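Local coordinates for protein zinc transport transcriptional regulator (Lactococcus lactis subsp. lactis, PDB 5YHY) that probably acts as a zinc-responsive, DNA-binding transcriptional regulator of the MarR family with a winged helix-turn-helix fold, at residues S52-I57 with V93-T98. The protein carries 1 engineered substitution. Residues are numbered along the deposited sequence; the frame is centred on the assembly and turned at random.
Sequences STNAKI and VLWSLT
Ser-52 pairs with Trp-95 as an isolated antiparallel, hydrogen-bonded bridge: Trp-95 N donates to Ser-52 O at 2.9 Å, and Ser-52 N returns a longer bond to Trp-95 O at 3.2 Å. Just beyond it the chain turns into helix 54-61, whose N-cap is Thr-53; OG1 sits between the backbone N and carbonyl carbon (chi1 64°) and accepts from Lys-56 N at 3.0 Å. That leaves the Thr-53 methyl CG2 to meet Leu-94 CD2 at 3.6 Å. The indole of Trp-95 turns its NE1 edge to the first residue of the helix, where NE1 gives Asn-54 OD1 a 2.8 Å bond. The oxygen lies almost in the indole plane, while the amide is turned 50° from that plane and receives the N-H 31° off its carbonyl plane. Val-93 CG1, from the same strand, lies over one indole face, offset toward the rim. A water bridges the segments as well, accepting from Asn-54 N and donating to Val-93 O at 2.7 Å, so the first turn of the helix is tied to the strand through backbone as well as side chain. The indole also packs on Leu-72 and Gln-76 of helix 65-77. An alanine in place of Trp-95 would probably leave Asn-54 OD1 without its indole donor and open a gap beside Leu-72 and Gln-76. In this winged helix-turn-helix domain, strand 93-97 pairs on its other side with wing strand 81-85, the short bridge adds Ser-52 to that hairpin, and Ile-57 packs on helices 65-77 and 38-49.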
loop_
_atom_site.group_PDB
_atom_site.type_symbol
_atom_site.label_atom_id
_atom_site.label_comp_id
_atom_site.label_asym_id
_atom_site.label_seq_id
_atom_site.Cartn_x
_atom_site.Cartn_y
_atom_site.Cartn_z
ATOM N N SER A 52 -3.636 -32.319 5.514
ATOM C CA SER A 52 -3.539 -32.200 4.067
ATOM C C SER A 52 -2.205 -32.656 3.495
ATOM O O SER A 52 -1.164 -32.520 4.137
ATOM C CB SER A 52 -3.747 -30.737 3.643
ATOM O OG SER A 52 -4.951 -30.193 4.158
ATOM N N THR A 53 -2.242 -33.162 2.268
ATOM C CA THR A 53 -1.031 -33.462 1.509
ATOM C C THR A 53 -0.408 -32.211 0.880
ATOM O O THR A 53 -1.046 -31.154 0.802
ATOM C CB THR A 53 -1.337 -34.440 0.360
ATOM O OG1 THR A 53 -2.232 -33.805 -0.565
ATOM C CG2 THR A 53 -1.980 -35.715 0.892
ATOM N N ASN A 54 0.831 -32.337 0.409
ATOM C CA ASN A 54 1.455 -31.253 -0.345
ATOM C C ASN A 54 0.574 -30.857 -1.523
ATOM O O ASN A 54 0.406 -29.671 -1.813
ATOM C CB ASN A 54 2.829 -31.662 -0.882
ATOM C CG ASN A 54 3.876 -31.756 0.199
ATOM O OD1 ASN A 54 3.671 -32.404 1.220
ATOM N ND2 ASN A 54 5.015 -31.110 -0.024
ATOM N N ALA A 55 0.030 -31.860 -2.210
ATOM C CA ALA A 55 -0.806 -31.610 -3.388
ATOM C C ALA A 55 -2.055 -30.820 -3.037
ATOM O O ALA A 55 -2.412 -29.873 -3.737
ATOM C CB ALA A 55 -1.186 -32.922 -4.069
ATOM N N LYS A 56 -2.703 -31.201 -1.940
ATOM C CA LYS A 56 -3.915 -30.532 -1.493
ATOM C C LYS A 56 -3.630 -29.079 -1.109
ATOM O O LYS A 56 -4.423 -28.177 -1.397
ATOM C CB LYS A 56 -4.531 -31.296 -0.318
ATOM C CG LYS A 56 -5.732 -30.625 0.319
ATOM C CD LYS A 56 -6.891 -30.502 -0.658
ATOM C CE LYS A 56 -7.316 -31.853 -1.202
ATOM N NZ LYS A 56 -8.578 -31.743 -1.991
ATOM N N ILE A 57 -2.485 -28.849 -0.472
ATOM C CA ILE A 57 -2.106 -27.492 -0.109
ATOM C C ILE A 57 -1.924 -26.611 -1.350
ATOM O O ILE A 57 -2.406 -25.477 -1.396
ATOM C CB ILE A 57 -0.836 -27.464 0.757
ATOM C CG1 ILE A 57 -1.091 -28.175 2.091
ATOM C CG2 ILE A 57 -0.408 -26.029 1.010
ATOM C CD1 ILE A 57 0.188 -28.431 2.902
ATOM N N VAL A 93 2.454 -38.432 2.197
ATOM C CA VAL A 93 2.738 -37.658 3.403
ATOM C C VAL A 93 1.598 -36.688 3.695
ATOM O O VAL A 93 1.140 -35.982 2.799
ATOM C CB VAL A 93 4.027 -36.829 3.244
ATOM C CG1 VAL A 93 4.287 -36.004 4.497
ATOM C CG2 VAL A 93 5.217 -37.736 2.933
ATOM N N LEU A 94 1.164 -36.645 4.949
ATOM C CA LEU A 94 0.143 -35.696 5.393
ATOM C C LEU A 94 0.742 -34.727 6.400
ATOM O O LEU A 94 1.658 -35.085 7.149
ATOM C CB LEU A 94 -1.017 -36.442 6.052
ATOM C CG LEU A 94 -1.795 -37.443 5.204
ATOM C CD1 LEU A 94 -2.584 -38.373 6.110
ATOM C CD2 LEU A 94 -2.709 -36.712 4.245
ATOM N N TRP A 95 0.220 -33.504 6.427
ATOM C CA TRP A 95 0.685 -32.489 7.363
ATOM C C TRP A 95 -0.408 -32.078 8.315
ATOM O O TRP A 95 -1.565 -31.915 7.910
ATOM C CB TRP A 95 1.184 -31.259 6.603
ATOM C CG TRP A 95 2.362 -31.580 5.752
ATOM C CD1 TRP A 95 2.352 -31.915 4.434
ATOM C CD2 TRP A 95 3.731 -31.639 6.171
ATOM N NE1 TRP A 95 3.634 -32.157 3.996
ATOM C CE2 TRP A 95 4.499 -31.990 5.045
ATOM C CE3 TRP A 95 4.382 -31.412 7.389
ATOM C CZ2 TRP A 95 5.887 -32.134 5.100
ATOM C CZ3 TRP A 95 5.753 -31.545 7.438
ATOM C CH2 TRP A 95 6.492 -31.902 6.303
ATOM N N SER A 96 -0.035 -31.909 9.580
ATOM C CA SER A 96 -0.957 -31.405 10.590
ATOM C C SER A 96 -0.299 -30.352 11.473
ATOM O O SER A 96 0.929 -30.244 11.525
ATOM C CB SER A 96 -1.495 -32.558 11.437
ATOM O OG SER A 96 -0.433 -33.245 12.058
ATOM N N LEU A 97 -1.120 -29.569 12.168
ATOM C CA LEU A 97 -0.613 -28.583 13.107
ATOM C C LEU A 97 -0.027 -29.265 14.335
ATOM O O LEU A 97 -0.501 -30.321 14.750
ATOM C CB LEU A 97 -1.740 -27.671 13.584
ATOM C CG LEU A 97 -2.441 -26.821 12.533
ATOM C CD1 LEU A 97 -3.394 -25.876 13.246
ATOM C CD2 LEU A 97 -1.410 -26.046 11.735
ATOM N N THR A 98 0.995 -28.646 14.904
ATOM C CA THR A 98 1.420 -28.972 16.264
ATOM C C THR A 98 0.595 -28.113 17.218
ATOM O O THR A 98 -0.034 -27.138 16.801
ATOM C CB THR A 98 2.910 -28.684 16.482
ATOM O OG1 THR A 98 3.163 -27.279 16.355
ATOM C CG2 THR A 98 3.769 -29.467 15.481
HETATM O O HOH W 1 2.196 -34.943 0.529
#